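Local coordinates for protein DNA-directed RNA polymerase subunit Rpo11 (Thermoplasma acidophilum, PDB 1XPP) that probably serves as a small dimerising subunit of the archaeal RNA polymerase, the DNA-dependent enzyme that transcribes DNA into RNA from ribonucleoside triphosphates, at residues D46-R52 with I65-S71; E10-R14 with V25-Y30; T37-I42 with A81-L85. One frame throughout, in Å; residues are numbered along the deposited sequence.

Interaction 1: D46-R52 with I65-S71; sequences DQVDEAR and IYVRVKS
Residues 50-52 and 65-69 run antiparallel as extended strands, their axes 4.7 Å apart and 175° between directions, in a beta hairpin interrupted by a classic beta bulge. Arg52 pairs with Tyr66 (Arg52 N to Tyr66 O 2.9 Å, Tyr66 N to Arg52 O 3.0 Å) and Glu50 with Arg68 as hydrogen-bonded pairs; Ala51 and Val67 form the non-hydrogen-bonded pair between them, CA atoms 4.4 Å apart. At the bulge two residues face one: Asp49 N (2.7 Å) and Glu50 N (3.0 Å) both donate to Arg68 O, while Arg68 N returns a bond of 2.8 Å to Glu50 O. Asp49 makes this possible by leaving the extended conformation (phi/psi -91/-48), which shifts the register by one, so that Val48 meets Val69 with CA atoms 4.2 Å apart. Beyond it, Lys70 N reaches Gln47 O at 2.6 Å.

The bulge also gathers charge. Arg68, extended through chi2 and then turned by chi3 near 40°, sets NH1 2.7 Å from Asp49 OD1 and NH2 2.8 Å from Glu50 OE1, a salt-bridge network on the face shared with Tyr66 and Arg52. Ala51 and Val67 lie on the reverse face, where Ile42 of helix 32-42 meets Ala51 and Ile78 of helix 74-105 meets Val67; Ala77 of that second helix touches Val48 and Val69. Here strand 48-54, one edge of the four-stranded sheet within the subunit, is fastened to strand 64-69. At the open end of the hairpin, past the bulge, Lys70 NZ donates to Asp46 O at 2.6 Å and Ser71 OG to Gln47 OE1 at 2.7 Å.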
loop_
_atom_site.group_PDB
_atom_site.type_symbol
_atom_site.label_atom_id
_atom_site.label_comp_id
_atom_site.label_asym_id
_atom_site.label_seq_id
_atom_site.Cartn_x
_atom_site.Cartn_y
_atom_site.Cartn_z
ATOM N N ASP D 46 -24.420 -3.427 -20.126
ATOM C CA ASP D 46 -25.595 -2.657 -20.576
ATOM C C ASP D 46 -26.446 -2.080 -19.431
ATOM O O ASP D 46 -27.327 -1.247 -19.667
ATOM C CB ASP D 46 -26.457 -3.488 -21.538
ATOM C CG ASP D 46 -27.153 -4.632 -20.847
ATOM O OD1 ASP D 46 -28.388 -4.548 -20.701
ATOM O OD2 ASP D 46 -26.475 -5.597 -20.423
ATOM N N GLN D 47 -26.192 -2.506 -18.200
ATOM C CA GLN D 47 -26.918 -1.992 -17.051
ATOM C C GLN D 47 -26.237 -0.756 -16.467
ATOM O O GLN D 47 -26.762 -0.146 -15.525
ATOM C CB GLN D 47 -27.056 -3.060 -15.959
ATOM C CG GLN D 47 -27.765 -4.349 -16.426
ATOM C CD GLN D 47 -28.297 -5.140 -15.282
ATOM O OE1 GLN D 47 -29.289 -4.746 -14.662
ATOM N NE2 GLN D 47 -27.651 -6.271 -14.973
ATOM N N VAL D 48 -25.070 -0.417 -17.019
ATOM C CA VAL D 48 -24.247 0.679 -16.483
ATOM C C VAL D 48 -24.517 1.978 -17.222
ATOM O O VAL D 48 -24.495 2.028 -18.460
ATOM C CB VAL D 48 -22.735 0.319 -16.503
ATOM C CG1 VAL D 48 -21.852 1.556 -16.212
ATOM C CG2 VAL D 48 -22.484 -0.726 -15.475
ATOM N N ASP D 49 -24.752 3.017 -16.426
ATOM C CA ASP D 49 -25.059 4.360 -16.886
ATOM C C ASP D 49 -23.772 5.181 -17.032
ATOM O O ASP D 49 -23.543 5.829 -18.052
ATOM C CB ASP D 49 -25.984 4.981 -15.833
ATOM C CG ASP D 49 -27.051 5.840 -16.408
ATOM O OD1 ASP D 49 -26.722 6.907 -16.970
ATOM O OD2 ASP D 49 -28.235 5.475 -16.225
ATOM N N GLU D 50 -22.922 5.142 -16.008
ATOM C CA GLU D 50 -21.642 5.818 -16.069
ATOM C C GLU D 50 -20.643 5.036 -15.248
ATOM O O GLU D 50 -20.996 4.441 -14.248
ATOM C CB GLU D 50 -21.739 7.244 -15.506
ATOM C CG GLU D 50 -21.756 8.342 -16.584
ATOM C CD GLU D 50 -22.055 9.709 -16.011
ATOM O OE1 GLU D 50 -22.931 10.411 -16.575
ATOM O OE2 GLU D 50 -21.426 10.074 -14.989
ATOM N N ALA D 51 -19.406 5.052 -15.701
ATOM C CA ALA D 51 -18.302 4.487 -14.921
ATOM C C ALA D 51 -17.085 5.311 -15.219
ATOM O O ALA D 51 -16.720 5.511 -16.385
ATOM C CB ALA D 51 -18.066 3.041 -15.267
ATOM N N ARG D 52 -16.448 5.782 -14.150
ATOM C CA ARG D 52 -15.339 6.708 -14.281
ATOM C C ARG D 52 -14.242 6.340 -13.313
ATOM O O ARG D 52 -14.514 5.922 -12.189
ATOM C CB ARG D 52 -15.788 8.118 -13.922
ATOM C CG ARG D 52 -17.003 8.621 -14.696
ATOM C CD ARG D 52 -16.568 9.267 -16.003
ATOM N NE ARG D 52 -15.490 10.220 -15.769
ATOM C CZ ARG D 52 -15.047 11.104 -16.657
ATOM N NH1 ARG D 52 -15.604 11.179 -17.863
ATOM N NH2 ARG D 52 -14.051 11.926 -16.330
ATOM N N ILE D 65 -13.028 5.226 -8.012
ATOM C CA ILE D 65 -13.898 4.879 -9.124
ATOM C C ILE D 65 -15.347 5.131 -8.732
ATOM O O ILE D 65 -15.718 4.992 -7.569
ATOM C CB ILE D 65 -13.687 3.406 -9.628
ATOM C CG1 ILE D 65 -14.054 2.380 -8.561
ATOM C CG2 ILE D 65 -12.277 3.193 -10.112
ATOM C CD1 ILE D 65 -14.254 0.969 -9.122
ATOM N N TYR D 66 -16.142 5.562 -9.723
ATOM C CA TYR D 66 -17.540 5.898 -9.551
ATOM C C TYR D 66 -18.347 5.117 -10.602
ATOM O O TYR D 66 -17.992 5.102 -11.786
ATOM C CB TYR D 66 -17.733 7.387 -9.843
ATOM C CG TYR D 66 -19.174 7.807 -10.004
ATOM C CD1 TYR D 66 -20.082 7.690 -8.941
ATOM C CD2 TYR D 66 -19.632 8.271 -11.213
ATOM C CE1 TYR D 66 -21.412 8.091 -9.104
ATOM C CE2 TYR D 66 -20.951 8.669 -11.379
ATOM C CZ TYR D 66 -21.813 8.577 -10.326
ATOM O OH TYR D 66 -23.123 8.956 -10.516
ATOM N N VAL D 67 -19.418 4.481 -10.150
ATOM C CA VAL D 67 -20.258 3.696 -11.051
ATOM C C VAL D 67 -21.706 4.051 -10.765
ATOM O O VAL D 67 -22.127 4.034 -9.608
ATOM C CB VAL D 67 -20.054 2.156 -10.818
ATOM C CG1 VAL D 67 -20.927 1.343 -11.756
ATOM C CG2 VAL D 67 -18.577 1.754 -11.003
ATOM N N ARG D 68 -22.436 4.374 -11.818
ATOM C CA ARG D 68 -23.894 4.520 -11.731
ATOM C C ARG D 68 -24.567 3.561 -12.712
ATOM O O ARG D 68 -24.179 3.469 -13.855
ATOM C CB ARG D 68 -24.329 5.950 -12.024
ATOM C CG ARG D 68 -25.862 6.168 -11.930
ATOM C CD ARG D 68 -26.235 7.652 -12.079
ATOM N NE ARG D 68 -25.438 8.326 -13.097
ATOM C CZ ARG D 68 -25.852 8.597 -14.331
ATOM N NH1 ARG D 68 -27.077 8.269 -14.720
ATOM N NH2 ARG D 68 -25.040 9.212 -15.183
ATOM N N VAL D 69 -25.608 2.885 -12.230
ATOM C CA VAL D 69 -26.326 1.881 -13.027
ATOM C C VAL D 69 -27.732 2.368 -13.459
ATOM O O VAL D 69 -28.356 3.174 -12.745
ATOM C CB VAL D 69 -26.410 0.531 -12.241
ATOM C CG1 VAL D 69 -24.977 -0.061 -12.027
ATOM C CG2 VAL D 69 -27.106 0.672 -10.916
ATOM N N LYS D 70 -28.182 1.903 -14.628
ATOM C CA LYS D 70 -29.614 2.034 -15.027
ATOM C C LYS D 70 -30.500 1.056 -14.252
ATOM O O LYS D 70 -31.678 1.341 -13.995
ATOM C CB LYS D 70 -29.848 1.725 -16.507
ATOM C CG LYS D 70 -28.881 2.288 -17.516
ATOM C CD LYS D 70 -29.014 1.531 -18.842
ATOM C CE LYS D 70 -28.081 2.082 -19.886
ATOM N NZ LYS D 70 -27.715 1.037 -20.898
ATOM N N SER D 71 -29.963 -0.120 -13.936
ATOM C CA SER D 71 -30.724 -1.163 -13.243
ATOM C C SER D 71 -29.807 -2.010 -12.388
ATOM O O SER D 71 -28.590 -1.982 -12.564
ATOM C CB SER D 71 -31.469 -2.043 -14.253
ATOM O OG SER D 71 -30.594 -2.465 -15.288
#

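Interaction 2: E10-R14 with V25-Y30; sequences ESSLR and VEMINY
Leu13 (chi1 and chi2 both p) is the apolar centre, its CB 3.9 Å from both Val25 CG1 and Met27 SD, its CD2 4.3 Å from Tyr30 CZ. It opposes Met27 as a non-hydrogen-bonded pair, CA atoms 4.6 Å apart, in an antiparallel beta hairpin whose axes lie 4.7 Å apart at 166°. Hydrogen-bonded pairs flank it: Ser12 N–Ile28 O 3.0 Å, Ile28 N–Ser12 O 2.8 Å, Arg14 N–Glu26 O 3.0 Å, Glu26 N–Arg14 O 2.8 Å. The strand ends at Ile28; Asn29, with a positive phi of 60°, turns the chain, and Ser11 CB makes a CH-pi contact 3.5 Å from the Tyr30 ring centroid. At the polar edge, where subunits of the tetramer meet, Asn29 ND2 donates to Glu10 O at 2.9 Å and also to Glu10 of a third subunit, Gln95 of a second bonds Ser11 and Tyr30, and Arg14 forms salt bridges to Glu99 of both the second and a fourth. Strand 64-69 continues the sheet beside Val25, and Leu35 of helix 32-42 touches Met27 and Tyr30.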
loop_
_atom_site.group_PDB
_atom_site.type_symbol
_atom_site.label_atom_id
_atom_site.label_comp_id
_atom_site.label_asym_id
_atom_site.label_seq_id
_atom_site.Cartn_x
_atom_site.Cartn_y
_atom_site.Cartn_z
ATOM N N GLU D 10 0.825 -3.357 -0.144
ATOM C CA GLU D 10 -0.443 -4.044 -0.329
ATOM C C GLU D 10 -1.525 -3.066 -0.769
ATOM O O GLU D 10 -1.581 -1.925 -0.309
ATOM C CB GLU D 10 -0.883 -4.780 0.938
ATOM C CG GLU D 10 -1.506 -6.143 0.679
ATOM C CD GLU D 10 -0.528 -7.120 0.023
ATOM O OE1 GLU D 10 0.321 -7.712 0.740
ATOM O OE2 GLU D 10 -0.614 -7.299 -1.216
ATOM N N SER D 11 -2.389 -3.536 -1.658
ATOM C CA SER D 11 -3.498 -2.707 -2.143
ATOM C C SER D 11 -4.663 -2.786 -1.170
ATOM O O SER D 11 -4.780 -3.756 -0.411
ATOM C CB SER D 11 -3.925 -3.186 -3.511
ATOM O OG SER D 11 -4.379 -4.517 -3.432
ATOM N N SER D 12 -5.540 -1.784 -1.193
ATOM C CA SER D 12 -6.776 -1.870 -0.422
ATOM C C SER D 12 -7.858 -1.025 -1.070
ATOM O O SER D 12 -7.549 -0.120 -1.853
ATOM C CB SER D 12 -6.550 -1.432 1.034
ATOM O OG SER D 12 -6.223 -0.066 1.093
ATOM N N LEU D 13 -9.108 -1.293 -0.731
ATOM C CA LEU D 13 -10.205 -0.446 -1.213
ATOM C C LEU D 13 -11.259 -0.244 -0.155
ATOM O O LEU D 13 -11.311 -1.015 0.825
ATOM C CB LEU D 13 -10.814 -1.025 -2.490
ATOM C CG LEU D 13 -11.182 -2.513 -2.487
ATOM C CD1 LEU D 13 -12.534 -2.742 -1.787
ATOM C CD2 LEU D 13 -11.195 -3.119 -3.905
ATOM N N ARG D 14 -12.115 0.757 -0.378
ATOM C CA ARG D 14 -13.090 1.181 0.637
ATOM C C ARG D 14 -14.214 1.848 -0.102
ATOM O O ARG D 14 -13.965 2.732 -0.928
ATOM C CB ARG D 14 -12.442 2.207 1.574
ATOM C CG ARG D 14 -13.338 2.747 2.709
ATOM C CD ARG D 14 -13.416 1.748 3.831
ATOM N NE ARG D 14 -14.158 2.200 5.010
ATOM C CZ ARG D 14 -15.485 2.296 5.080
ATOM N NH1 ARG D 14 -16.234 2.016 4.019
ATOM N NH2 ARG D 14 -16.064 2.669 6.226
ATOM N N VAL D 25 -15.802 4.148 -4.835
ATOM C CA VAL D 25 -14.838 3.342 -4.134
ATOM C C VAL D 25 -13.464 3.986 -4.228
ATOM O O VAL D 25 -13.019 4.371 -5.316
ATOM C CB VAL D 25 -14.790 1.895 -4.733
ATOM C CG1 VAL D 25 -13.858 1.020 -3.938
ATOM C CG2 VAL D 25 -16.169 1.300 -4.770
ATOM N N GLU D 26 -12.805 4.121 -3.079
ATOM C CA GLU D 26 -11.418 4.561 -3.026
ATOM C C GLU D 26 -10.511 3.343 -3.186
ATOM O O GLU D 26 -10.709 2.327 -2.477
ATOM C CB GLU D 26 -11.138 5.272 -1.695
ATOM C CG GLU D 26 -9.837 6.071 -1.720
ATOM C CD GLU D 26 -9.626 6.878 -0.446
ATOM O OE1 GLU D 26 -10.081 6.426 0.627
ATOM O OE2 GLU D 26 -8.974 7.942 -0.513
ATOM N N MET D 27 -9.562 3.439 -4.112
ATOM C CA MET D 27 -8.640 2.357 -4.477
ATOM C C MET D 27 -7.220 2.778 -4.199
ATOM O O MET D 27 -6.712 3.718 -4.828
ATOM C CB MET D 27 -8.755 2.025 -5.964
ATOM C CG MET D 27 -10.153 2.015 -6.480
ATOM S SD MET D 27 -10.854 0.417 -6.125
ATOM C CE MET D 27 -9.897 -0.763 -7.121
ATOM N N ILE D 28 -6.573 2.087 -3.264
ATOM C CA ILE D 28 -5.276 2.497 -2.761
ATOM C C ILE D 28 -4.194 1.493 -3.167
ATOM O O ILE D 28 -4.360 0.284 -2.986
ATOM C CB ILE D 28 -5.319 2.666 -1.204
ATOM C CG1 ILE D 28 -6.434 3.666 -0.824
ATOM C CG2 ILE D 28 -3.947 3.052 -0.694
ATOM C CD1 ILE D 28 -6.584 3.973 0.642
ATOM N N ASN D 29 -3.075 2.003 -3.681
ATOM C CA ASN D 29 -1.941 1.170 -4.125
ATOM C C ASN D 29 -2.193 0.160 -5.235
ATOM O O ASN D 29 -1.572 -0.908 -5.273
ATOM C CB ASN D 29 -1.319 0.427 -2.951
ATOM C CG ASN D 29 -0.892 1.342 -1.883
ATOM O OD1 ASN D 29 -0.415 2.450 -2.153
ATOM N ND2 ASN D 29 -1.059 0.906 -0.641
ATOM N N TYR D 30 -3.123 0.458 -6.133
ATOM C CA TYR D 30 -3.274 -0.388 -7.285
ATOM C C TYR D 30 -2.459 0.193 -8.405
ATOM O O TYR D 30 -2.185 1.403 -8.423
ATOM C CB TYR D 30 -4.734 -0.505 -7.733
ATOM C CG TYR D 30 -5.570 -1.279 -6.763
ATOM C CD1 TYR D 30 -6.214 -0.629 -5.726
ATOM C CD2 TYR D 30 -5.656 -2.669 -6.856
ATOM C CE1 TYR D 30 -6.977 -1.327 -4.803
ATOM C CE2 TYR D 30 -6.438 -3.395 -5.941
ATOM C CZ TYR D 30 -7.075 -2.698 -4.912
ATOM O OH TYR D 30 -7.817 -3.403 -3.992
#

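Interaction 3: T37-I42 with A81-L85; sequences TLVEEI and AVRKL
A small residue at a helix crossing can leave a hollow for larger side chains, as Ala81 does where residues 37-42 and 81-85 cross. Both segments are regular alpha helix, with Glu41 N to Thr37 O 2.9 Å and Leu85 N to Ala81 O 3.0 Å; their axes approach to 9.3 Å at a signed crossing angle of 109°. The closest CA atoms, those of Ile42 and Ala81, are 5.4 Å apart.

Ala81 leaves the hollow in this contact. Its CB points toward the partner and is met by Ile42 CG1 (3.5 Å), Glu41 CG (3.7 Å) and Leu38 CD1 (4.0 Å). Leu38, with chi1 t and chi2 p, sends CD1 among three neighbours, since the same methyl lies 3.8 Å from Val82 CG2 and 4.2 Å from Leu85 CD1. From the other helix Leu85 (chi1 m, chi2 t) is the reciprocal bump: CD1 rests 4.0 Å from Leu38 CA, CD2 3.9 Å from Thr37 CG2 and CG 3.9 Å from Glu41 CG. Tyr89 of a second subunit packs against Thr37, Val82 and Leu85, while Ile65 touches Leu38, so the crossing joins sheet and subunit interface in the Rpb3/Rpb11 dimerisation domain.

Glu41 bends at chi2 near 72°, laying its methylenes along Ala81 and Leu85. Its OE2 approaches Lys84 CD at 3.3 Å, whereas OE2 to Lys84 NZ is 4.2 Å, beyond a salt bridge; OE1 is bound by Lys44. A water instead joins Glu41 O (2.9 Å) to Lys84 NZ (2.8 Å). With no direct hydrogen bond between the segments, close apolar fit dominates this contact, with a water bridge at its margin.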
loop_
_atom_site.group_PDB
_atom_site.type_symbol
_atom_site.label_atom_id
_atom_site.label_comp_id
_atom_site.label_asym_id
_atom_site.label_seq_id
_atom_site.Cartn_x
_atom_site.Cartn_y
_atom_site.Cartn_z
ATOM N N THR D 37 -8.493 -0.569 -16.711
ATOM C CA THR D 37 -9.014 -1.826 -17.282
ATOM C C THR D 37 -10.351 -2.179 -16.633
ATOM O O THR D 37 -11.305 -2.561 -17.299
ATOM C CB THR D 37 -8.015 -2.991 -17.099
ATOM O OG1 THR D 37 -6.808 -2.653 -17.764
ATOM C CG2 THR D 37 -8.549 -4.307 -17.704
ATOM N N LEU D 38 -10.418 -1.992 -15.324
ATOM C CA LEU D 38 -11.639 -2.277 -14.622
ATOM C C LEU D 38 -12.804 -1.421 -15.128
ATOM O O LEU D 38 -13.905 -1.914 -15.373
ATOM C CB LEU D 38 -11.416 -2.095 -13.126
ATOM C CG LEU D 38 -12.655 -2.316 -12.271
ATOM C CD1 LEU D 38 -13.283 -3.707 -12.482
ATOM C CD2 LEU D 38 -12.328 -2.067 -10.808
ATOM N N VAL D 39 -12.541 -0.122 -15.285
ATOM C CA VAL D 39 -13.546 0.812 -15.754
ATOM C C VAL D 39 -13.943 0.498 -17.207
ATOM O O VAL D 39 -15.142 0.467 -17.520
ATOM C CB VAL D 39 -13.070 2.280 -15.496
ATOM C CG1 VAL D 39 -13.924 3.294 -16.263
ATOM C CG2 VAL D 39 -13.107 2.587 -13.998
ATOM N N GLU D 40 -12.954 0.209 -18.059
ATOM C CA GLU D 40 -13.223 -0.209 -19.454
ATOM C C GLU D 40 -14.172 -1.415 -19.469
ATOM O O GLU D 40 -15.162 -1.460 -20.216
ATOM C CB GLU D 40 -11.927 -0.534 -20.185
ATOM C CG GLU D 40 -12.099 -0.814 -21.679
ATOM C CD GLU D 40 -10.859 -1.434 -22.330
ATOM O OE1 GLU D 40 -10.963 -1.988 -23.450
ATOM O OE2 GLU D 40 -9.776 -1.386 -21.731
ATOM N N GLU D 41 -13.911 -2.362 -18.581
ATOM C CA GLU D 41 -14.785 -3.516 -18.491
ATOM C C GLU D 41 -16.200 -3.174 -18.002
ATOM O O GLU D 41 -17.203 -3.656 -18.567
ATOM C CB GLU D 41 -14.131 -4.612 -17.638
ATOM C CG GLU D 41 -14.877 -5.956 -17.706
ATOM C CD GLU D 41 -14.722 -6.673 -19.045
ATOM O OE1 GLU D 41 -13.986 -6.203 -19.926
ATOM O OE2 GLU D 41 -15.366 -7.729 -19.217
ATOM N N ILE D 42 -16.313 -2.352 -16.961
ATOM C CA ILE D 42 -17.632 -2.023 -16.413
ATOM C C ILE D 42 -18.455 -1.281 -17.476
ATOM O O ILE D 42 -19.668 -1.437 -17.522
ATOM C CB ILE D 42 -17.513 -1.133 -15.158
ATOM C CG1 ILE D 42 -16.879 -1.899 -13.994
ATOM C CG2 ILE D 42 -18.878 -0.594 -14.734
ATOM C CD1 ILE D 42 -16.241 -0.993 -12.919
ATOM N N ALA D 81 -17.849 -7.192 -13.581
ATOM C CA ALA D 81 -16.640 -6.852 -14.321
ATOM C C ALA D 81 -15.398 -7.522 -13.784
ATOM O O ALA D 81 -14.561 -7.988 -14.580
ATOM C CB ALA D 81 -16.428 -5.346 -14.348
ATOM N N VAL D 82 -15.230 -7.522 -12.453
ATOM C CA VAL D 82 -14.066 -8.170 -11.820
ATOM C C VAL D 82 -14.079 -9.660 -12.170
ATOM O O VAL D 82 -13.051 -10.219 -12.555
ATOM C CB VAL D 82 -14.054 -7.993 -10.292
ATOM C CG1 VAL D 82 -12.942 -8.776 -9.675
ATOM C CG2 VAL D 82 -13.899 -6.496 -9.967
ATOM N N ARG D 83 -15.236 -10.283 -12.052
ATOM C CA ARG D 83 -15.299 -11.736 -12.341
ATOM C C ARG D 83 -15.018 -11.995 -13.830
ATOM O O ARG D 83 -14.371 -13.016 -14.172
ATOM C CB ARG D 83 -16.633 -12.353 -11.896
ATOM C CG ARG D 83 -16.954 -12.164 -10.388
ATOM C CD ARG D 83 -16.056 -12.971 -9.407
ATOM N NE ARG D 83 -16.019 -12.374 -8.059
ATOM C CZ ARG D 83 -15.722 -13.046 -6.948
ATOM N NH1 ARG D 83 -15.480 -14.357 -7.017
ATOM N NH2 ARG D 83 -15.679 -12.421 -5.772
ATOM N N LYS D 84 -15.502 -11.136 -14.731
ATOM C CA LYS D 84 -15.180 -11.326 -16.164
ATOM C C LYS D 84 -13.677 -11.224 -16.381
ATOM O O LYS D 84 -13.085 -12.029 -17.112
ATOM C CB LYS D 84 -15.889 -10.288 -17.037
ATOM C CG LYS D 84 -17.375 -10.509 -17.201
ATOM C CD LYS D 84 -17.889 -9.599 -18.307
ATOM C CE LYS D 84 -19.240 -8.994 -17.982
ATOM N NZ LYS D 84 -19.557 -7.832 -18.897
ATOM N N LEU D 85 -13.047 -10.238 -15.742
ATOM C CA LEU D 85 -11.610 -10.018 -15.917
ATOM C C LEU D 85 -10.765 -11.180 -15.378
ATOM O O LEU D 85 -9.791 -11.593 -16.008
ATOM C CB LEU D 85 -11.166 -8.704 -15.270
ATOM C CG LEU D 85 -11.659 -7.491 -16.079
ATOM C CD1 LEU D 85 -11.437 -6.215 -15.262
ATOM C CD2 LEU D 85 -11.010 -7.345 -17.435
HETATM O O HOH W 1 -18.722 -5.678 -17.244
#

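How the interactions relate
From the N terminus, interaction 2 comes first, closing a hairpin of strands 12-19 and 22-28 before either other contact opens. Helix 32-42 then opens interaction 3, which waits for helix 74-105 to complete it. Within that long span interaction 1 opens and closes, pairing strands 48-54 and 64-69. Strand 64-69 lies beside strand 22-28, and Ile65 N probably hydrogen-bonds Val25 O at 2.8 Å, uniting the hairpins in one sheet. Interaction 3 packs against interaction 1, with Ala51 CB 3.8 Å from Ile42 CG2, but does not touch interaction 2; those two instead both meet the second subunit. Local hairpins thus build the sheet, and the longest-range contact joins its helices.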